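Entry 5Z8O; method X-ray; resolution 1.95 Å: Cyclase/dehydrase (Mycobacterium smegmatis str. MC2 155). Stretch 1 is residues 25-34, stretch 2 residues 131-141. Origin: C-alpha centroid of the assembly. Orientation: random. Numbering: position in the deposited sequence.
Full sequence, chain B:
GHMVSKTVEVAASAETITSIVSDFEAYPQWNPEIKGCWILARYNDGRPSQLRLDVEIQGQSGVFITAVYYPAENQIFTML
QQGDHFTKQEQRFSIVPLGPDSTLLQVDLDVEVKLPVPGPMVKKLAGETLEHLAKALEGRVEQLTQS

Stretch 1, residues 25-34: EAYPQWNPEI
Stretch 2, residues 131-141: EHLAKALEGRV

Stretch 2 is regular helix throughout, from Glu-131 to Val-141, and it extends beyond the stretch at both ends. Its phi/psi values lie near -65/-42. Successive i to i+4 bonds run from Lys-135 N to Glu-131 O (2.8 Å) through Val-141 N to Leu-137 O (2.8 Å). Stretch 1 is more irregular. Glu-25 and Ala-26 are 3-10, and Gln-29 N bonds to Ala-26 O at 3.0 Å. Tyr-27 O accepts from Trp-30 N (3.2 Å) and Asn-31 N (3.1 Å). A type I turn spans Asn-31 to Ile-34, with Ile-34 N to Asn-31 O at 3.2 Å.

Trp-30 CA and Arg-140 CA are 6.0 Å apart. Asn-31 CA and Ala-136 CA are 6.3 Å apart. The contact buries 394 Å², summed over both sides.

Trp-30 dominates stretch 1. Its CB points toward the helix, with chi1 54° (p) and chi2 -83°. Arg-140 also points toward its partner, with chi1 t, chi2 p and chi3 t. Its CG sits over the indole face, 3.8 Å from the five-membered ring centroid and 14° off the normal. Its NE lies 3.4 Å from Trp-30 CD1, so the guanidinium also presents a face to the indole. Arg-140 NH2 donates to Gln-29 OE1 at 3.0 Å, near the guanidinium plane. Arginine thus combines apolar packing with a directed polar bond.

The six-membered end of the indole packs on apolar side chains. Trp-30 CZ3 is 4.1 Å from Leu-133 CD1 and 4.0 Å from Leu-137 CB. Both leucines are t,p. Trp-30 CE3 is 4.0 Å from Ala-136 CB, a small side chain that lets the ring lie close to the helix. A water donates to Trp-30 O (3.3 Å) and Ala-136 O (2.6 Å), bridging the two backbones.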

ATOM      1  N   GLU B  25      11.294   0.438  -8.752  1.00 12.21           N
ATOM      2  CA  GLU B  25      10.228   0.925  -9.617  1.00 20.49           C
ATOM      3  C   GLU B  25      10.359   0.438 -11.054  1.00 15.73           C
ATOM      4  O   GLU B  25       9.403   0.578 -11.822  1.00 17.09           O
ATOM      5  CB  GLU B  25      10.173   2.454  -9.561  1.00 21.40           C
ATOM      6  CG  GLU B  25       9.712   2.969  -8.200  1.00 22.12           C
ATOM      7  CD  GLU B  25       9.488   4.471  -8.164  1.00 30.53           C
ATOM      8  OE1 GLU B  25      10.104   5.193  -8.978  1.00 31.16           O
ATOM      9  OE2 GLU B  25       8.690   4.926  -7.313  1.00 25.79           O
ATOM     10  N   ALA B  26      11.496  -0.144 -11.432  1.00 17.99           N
ATOM     11  CA  ALA B  26      11.644  -0.760 -12.744  1.00 17.89           C
ATOM     12  C   ALA B  26      11.269  -2.237 -12.755  1.00 20.66           C
ATOM     13  O   ALA B  26      11.279  -2.852 -13.827  1.00 19.40           O
ATOM     14  CB  ALA B  26      13.079  -0.595 -13.257  1.00 17.35           C
ATOM     15  N   TYR B  27      10.937  -2.814 -11.598  1.00 20.65           N
ATOM     16  CA  TYR B  27      10.525  -4.216 -11.547  1.00 18.68           C
ATOM     17  C   TYR B  27       9.435  -4.585 -12.550  1.00 20.39           C
ATOM     18  O   TYR B  27       9.559  -5.651 -13.178  1.00 19.02           O
ATOM     19  CB  TYR B  27      10.056  -4.592 -10.131  1.00 17.03           C
ATOM     20  CG  TYR B  27      11.165  -4.881  -9.142  1.00 20.95           C
ATOM     21  CD1 TYR B  27      12.497  -4.687  -9.476  1.00 15.95           C
ATOM     22  CD2 TYR B  27      10.873  -5.388  -7.881  1.00 31.75           C
ATOM     23  CE1 TYR B  27      13.510  -4.963  -8.573  1.00 21.97           C
ATOM     24  CE2 TYR B  27      11.875  -5.672  -6.973  1.00 34.69           C
ATOM     25  CZ  TYR B  27      13.192  -5.459  -7.324  1.00 32.19           C
ATOM     26  OH  TYR B  27      14.188  -5.743  -6.418  1.00 32.83           O
ATOM     27  N   PRO B  28       8.366  -3.802 -12.744  1.00 15.92           N
ATOM     28  CA  PRO B  28       7.322  -4.230 -13.689  1.00 16.33           C
ATOM     29  C   PRO B  28       7.805  -4.385 -15.120  1.00 17.34           C
ATOM     30  O   PRO B  28       7.180  -5.131 -15.882  1.00 19.50           O
ATOM     31  CB  PRO B  28       6.267  -3.118 -13.575  1.00 19.79           C
ATOM     32  CG  PRO B  28       6.509  -2.493 -12.244  1.00 18.90           C
ATOM     33  CD  PRO B  28       7.992  -2.547 -12.064  1.00 16.46           C
ATOM     34  N   GLN B  29       8.908  -3.732 -15.500  1.00 24.66           N
ATOM     35  CA  GLN B  29       9.392  -3.800 -16.878  1.00 25.56           C
ATOM     36  C   GLN B  29       9.900  -5.188 -17.248  1.00 28.13           C
ATOM     37  O   GLN B  29       9.851  -5.569 -18.424  1.00 27.91           O
ATOM     38  CB  GLN B  29      10.499  -2.770 -17.102  1.00 24.56           C
ATOM     39  CG  GLN B  29      10.061  -1.330 -16.918  1.00 32.18           C
ATOM     40  CD  GLN B  29      11.232  -0.366 -16.956  1.00 41.01           C
ATOM     41  OE1 GLN B  29      12.293  -0.679 -17.497  1.00 44.46           O
ATOM     42  NE2 GLN B  29      11.046   0.814 -16.372  1.00 42.15           N
ATOM     43  N   TRP B  30      10.387  -5.958 -16.276  1.00 27.39           N
ATOM     44  CA  TRP B  30      10.989  -7.256 -16.557  1.00 26.18           C
ATOM     45  C   TRP B  30      10.348  -8.399 -15.780  1.00 24.54           C
ATOM     46  O   TRP B  30      10.800  -9.543 -15.909  1.00 20.89           O
ATOM     47  CB  TRP B  30      12.509  -7.208 -16.315  1.00 24.20           C
ATOM     48  CG  TRP B  30      12.953  -6.714 -14.963  1.00 25.02           C
ATOM     49  CD1 TRP B  30      13.088  -5.412 -14.573  1.00 22.75           C
ATOM     50  CD2 TRP B  30      13.382  -7.511 -13.849  1.00 23.03           C
ATOM     51  NE1 TRP B  30      13.541  -5.348 -13.277  1.00 20.47           N
ATOM     52  CE2 TRP B  30      13.731  -6.622 -12.809  1.00 20.73           C
ATOM     53  CE3 TRP B  30      13.487  -8.888 -13.623  1.00 21.06           C
ATOM     54  CZ2 TRP B  30      14.179  -7.067 -11.564  1.00 20.79           C
ATOM     55  CZ3 TRP B  30      13.934  -9.327 -12.386  1.00 19.10           C
ATOM     56  CH2 TRP B  30      14.274  -8.418 -11.373  1.00 18.29           C
ATOM     57  N   ASN B  31       9.341  -8.124 -14.957  1.00 24.77           N
ATOM     58  CA  ASN B  31       8.555  -9.160 -14.285  1.00 26.16           C
ATOM     59  C   ASN B  31       7.121  -9.108 -14.799  1.00 25.03           C
ATOM     60  O   ASN B  31       6.401  -8.132 -14.510  1.00 24.08           O
ATOM     61  CB  ASN B  31       8.595  -8.983 -12.769  1.00 29.23           C
ATOM     62  CG  ASN B  31       9.980  -9.196 -12.198  1.00 28.30           C
ATOM     63  OD1 ASN B  31      10.729  -8.243 -11.977  1.00 27.27           O
ATOM     64  ND2 ASN B  31      10.335 -10.455 -11.965  1.00 27.24           N
ATOM     65  N   PRO B  32       6.656 -10.107 -15.556  1.00 29.40           N
ATOM     66  CA  PRO B  32       5.310 -10.011 -16.154  1.00 32.84           C
ATOM     67  C   PRO B  32       4.170  -9.935 -15.147  1.00 32.58           C
ATOM     68  O   PRO B  32       3.146  -9.304 -15.440  1.00 36.44           O
ATOM     69  CB  PRO B  32       5.218 -11.288 -17.005  1.00 35.94           C
ATOM     70  CG  PRO B  32       6.636 -11.653 -17.296  1.00 36.19           C
ATOM     71  CD  PRO B  32       7.412 -11.261 -16.074  1.00 34.22           C
ATOM     72  N   GLU B  33       4.314 -10.545 -13.974  1.00 31.92           N
ATOM     73  CA  GLU B  33       3.250 -10.596 -12.980  1.00 31.67           C
ATOM     74  C   GLU B  33       3.271  -9.410 -12.025  1.00 30.39           C
ATOM     75  O   GLU B  33       2.374  -9.294 -11.185  1.00 26.97           O
ATOM     76  CB  GLU B  33       3.369 -11.887 -12.169  1.00 38.12           C
ATOM     77  CG  GLU B  33       3.358 -13.141 -13.011  1.00 48.13           C
ATOM     78  CD  GLU B  33       4.221 -14.229 -12.411  1.00 56.19           C
ATOM     79  OE1 GLU B  33       4.355 -14.265 -11.170  1.00 59.05           O
ATOM     80  OE2 GLU B  33       4.788 -15.031 -13.182  1.00 59.72           O
ATOM     81  N   ILE B  34       4.232  -8.507 -12.167  1.00 27.82           N
ATOM     82  CA  ILE B  34       4.310  -7.302 -11.351  1.00 25.71           C
ATOM     83  C   ILE B  34       3.833  -6.139 -12.206  1.00 23.97           C
ATOM     84  O   ILE B  34       4.462  -5.791 -13.211  1.00 26.79           O
ATOM     85  CB  ILE B  34       5.731  -7.064 -10.822  1.00 21.85           C
ATOM     86  CG1 ILE B  34       6.143  -8.195  -9.876  1.00 23.87           C
ATOM     87  CG2 ILE B  34       5.826  -5.709 -10.134  1.00 15.67           C
ATOM     88  CD1 ILE B  34       7.540  -8.045  -9.315  1.00 23.81           C
ATOM     89  N   GLU B 131      12.846 -19.525  -8.787  1.00 31.94           N
ATOM     90  CA  GLU B 131      13.293 -19.917 -10.124  1.00 34.63           C
ATOM     91  C   GLU B 131      12.856 -18.885 -11.133  1.00 35.98           C
ATOM     92  O   GLU B 131      13.533 -18.621 -12.141  1.00 35.60           O
ATOM     93  CB  GLU B 131      12.671 -21.263 -10.503  1.00 37.55           C
ATOM     94  CG  GLU B 131      13.328 -22.432  -9.884  1.00 44.63           C
ATOM     95  CD  GLU B 131      14.726 -22.547 -10.407  1.00 52.47           C
ATOM     96  OE1 GLU B 131      15.639 -22.909  -9.642  1.00 53.18           O
ATOM     97  OE2 GLU B 131      14.907 -22.241 -11.607  1.00 55.80           O
ATOM     98  N   HIS B 132      11.684 -18.340 -10.855  1.00 36.06           N
ATOM     99  CA  HIS B 132      10.855 -17.590 -11.762  1.00 37.75           C
ATOM    100  C   HIS B 132      11.427 -16.182 -11.876  1.00 29.23           C
ATOM    101  O   HIS B 132      11.660 -15.666 -12.974  1.00 31.81           O
ATOM    102  CB  HIS B 132       9.494 -17.680 -11.086  1.00 50.22           C
ATOM    103  CG  HIS B 132       8.619 -18.700 -11.707  1.00 62.49           C
ATOM    104  ND1 HIS B 132       7.572 -18.450 -12.543  1.00 66.77           N
ATOM    105  CD2 HIS B 132       8.760 -20.036 -11.678  1.00 68.04           C
ATOM    106  CE1 HIS B 132       7.029 -19.596 -12.913  1.00 71.45           C
ATOM    107  NE2 HIS B 132       7.752 -20.566 -12.429  1.00 70.65           N
ATOM    108  N   LEU B 133      11.757 -15.617 -10.712  1.00 25.71           N
ATOM    109  CA  LEU B 133      12.562 -14.410 -10.556  1.00 25.75           C
ATOM    110  C   LEU B 133      13.967 -14.573 -11.135  1.00 27.89           C
ATOM    111  O   LEU B 133      14.514 -13.642 -11.742  1.00 23.46           O
ATOM    112  CB  LEU B 133      12.647 -14.111  -9.068  1.00 29.55           C
ATOM    113  CG  LEU B 133      13.531 -12.968  -8.635  1.00 29.37           C
ATOM    114  CD1 LEU B 133      12.927 -11.683  -9.161  1.00 29.54           C
ATOM    115  CD2 LEU B 133      13.671 -12.979  -7.120  1.00 32.04           C
ATOM    116  N   ALA B 134      14.600 -15.723 -10.885  1.00 30.94           N
ATOM    117  CA  ALA B 134      15.947 -15.960 -11.393  1.00 34.97           C
ATOM    118  C   ALA B 134      15.958 -15.955 -12.916  1.00 33.26           C
ATOM    119  O   ALA B 134      16.816 -15.321 -13.540  1.00 33.37           O
ATOM    120  CB  ALA B 134      16.486 -17.285 -10.851  1.00 39.65           C
ATOM    121  N   LYS B 135      14.996 -16.642 -13.533  1.00 33.00           N
ATOM    122  CA  LYS B 135      14.878 -16.594 -14.988  1.00 38.32           C
ATOM    123  C   LYS B 135      14.567 -15.180 -15.467  1.00 34.38           C
ATOM    124  O   LYS B 135      15.114 -14.724 -16.478  1.00 31.05           O
ATOM    125  CB  LYS B 135      13.800 -17.567 -15.466  1.00 45.37           C
ATOM    126  CG  LYS B 135      13.668 -17.643 -16.979  1.00 57.26           C
ATOM    127  CD  LYS B 135      12.481 -18.499 -17.396  1.00 64.54           C
ATOM    128  CE  LYS B 135      12.774 -19.267 -18.676  1.00 69.44           C
ATOM    129  NZ  LYS B 135      13.311 -18.386 -19.751  1.00 71.78           N
ATOM    130  N   ALA B 136      13.691 -14.472 -14.750  1.00 29.49           N
ATOM    131  CA  ALA B 136      13.351 -13.108 -15.143  1.00 30.69           C
ATOM    132  C   ALA B 136      14.554 -12.182 -15.014  1.00 29.07           C
ATOM    133  O   ALA B 136      14.786 -11.332 -15.882  1.00 32.78           O
ATOM    134  CB  ALA B 136      12.177 -12.598 -14.307  1.00 22.07           C
ATOM    135  N   LEU B 137      15.346 -12.346 -13.950  1.00 20.19           N
ATOM    136  CA  LEU B 137      16.542 -11.525 -13.804  1.00 24.42           C
ATOM    137  C   LEU B 137      17.557 -11.837 -14.898  1.00 26.05           C
ATOM    138  O   LEU B 137      18.208 -10.927 -15.425  1.00 24.60           O
ATOM    139  CB  LEU B 137      17.156 -11.726 -12.419  1.00 33.99           C
ATOM    140  CG  LEU B 137      18.466 -10.968 -12.196  1.00 39.35           C
ATOM    141  CD1 LEU B 137      18.231  -9.476 -12.308  1.00 39.63           C
ATOM    142  CD2 LEU B 137      19.055 -11.306 -10.849  1.00 38.97           C
ATOM    143  N   GLU B 138      17.707 -13.118 -15.249  1.00 26.82           N
ATOM    144  CA  GLU B 138      18.552 -13.493 -16.381  1.00 35.27           C
ATOM    145  C   GLU B 138      18.152 -12.735 -17.640  1.00 29.85           C
ATOM    146  O   GLU B 138      19.006 -12.205 -18.359  1.00 28.01           O
ATOM    147  CB  GLU B 138      18.477 -15.003 -16.618  1.00 42.70           C
ATOM    148  CG  GLU B 138      19.095 -15.834 -15.511  1.00 52.27           C
ATOM    149  CD  GLU B 138      19.122 -17.314 -15.837  1.00 64.08           C
ATOM    150  OE1 GLU B 138      18.444 -17.726 -16.803  1.00 70.92           O
ATOM    151  OE2 GLU B 138      19.813 -18.065 -15.118  1.00 64.39           O
ATOM    152  N   GLY B 139      16.850 -12.679 -17.923  1.00 32.78           N
ATOM    153  CA  GLY B 139      16.390 -11.936 -19.085  1.00 34.46           C
ATOM    154  C   GLY B 139      16.699 -10.455 -18.989  1.00 34.84           C
ATOM    155  O   GLY B 139      17.113  -9.833 -19.971  1.00 35.77           O
ATOM    156  N   ARG B 140      16.502  -9.868 -17.804  1.00 29.12           N
ATOM    157  CA  ARG B 140      16.811  -8.455 -17.615  1.00 29.04           C
ATOM    158  C   ARG B 140      18.303  -8.182 -17.769  1.00 29.26           C
ATOM    159  O   ARG B 140      18.689  -7.125 -18.283  1.00 25.79           O
ATOM    160  CB  ARG B 140      16.313  -7.996 -16.243  1.00 24.50           C
ATOM    161  CG  ARG B 140      16.525  -6.525 -15.947  1.00 25.49           C
ATOM    162  CD  ARG B 140      15.802  -5.657 -16.961  1.00 28.44           C
ATOM    163  NE  ARG B 140      15.621  -4.290 -16.482  1.00 31.85           N
ATOM    164  CZ  ARG B 140      14.894  -3.371 -17.108  1.00 37.17           C
ATOM    165  NH1 ARG B 140      14.288  -3.672 -18.249  1.00 40.45           N
ATOM    166  NH2 ARG B 140      14.777  -2.152 -16.599  1.00 37.49           N
ATOM    167  N   VAL B 141      19.150  -9.120 -17.339  1.00 28.39           N
ATOM    168  CA  VAL B 141      20.593  -8.952 -17.492  1.00 25.66           C
ATOM    169  C   VAL B 141      20.976  -8.967 -18.967  1.00 31.01           C
ATOM    170  O   VAL B 141      21.725  -8.106 -19.438  1.00 34.90           O
ATOM    171  CB  VAL B 141      21.341 -10.035 -16.697  1.00 25.85           C
ATOM    172  CG1 VAL B 141      22.811 -10.083 -17.096  1.00 27.31           C
ATOM    173  CG2 VAL B 141      21.204  -9.770 -15.213  1.00 27.17           C
TER
HETATM  174  O   HOH W   1      13.229 -10.621 -17.806  1.00 35.95           O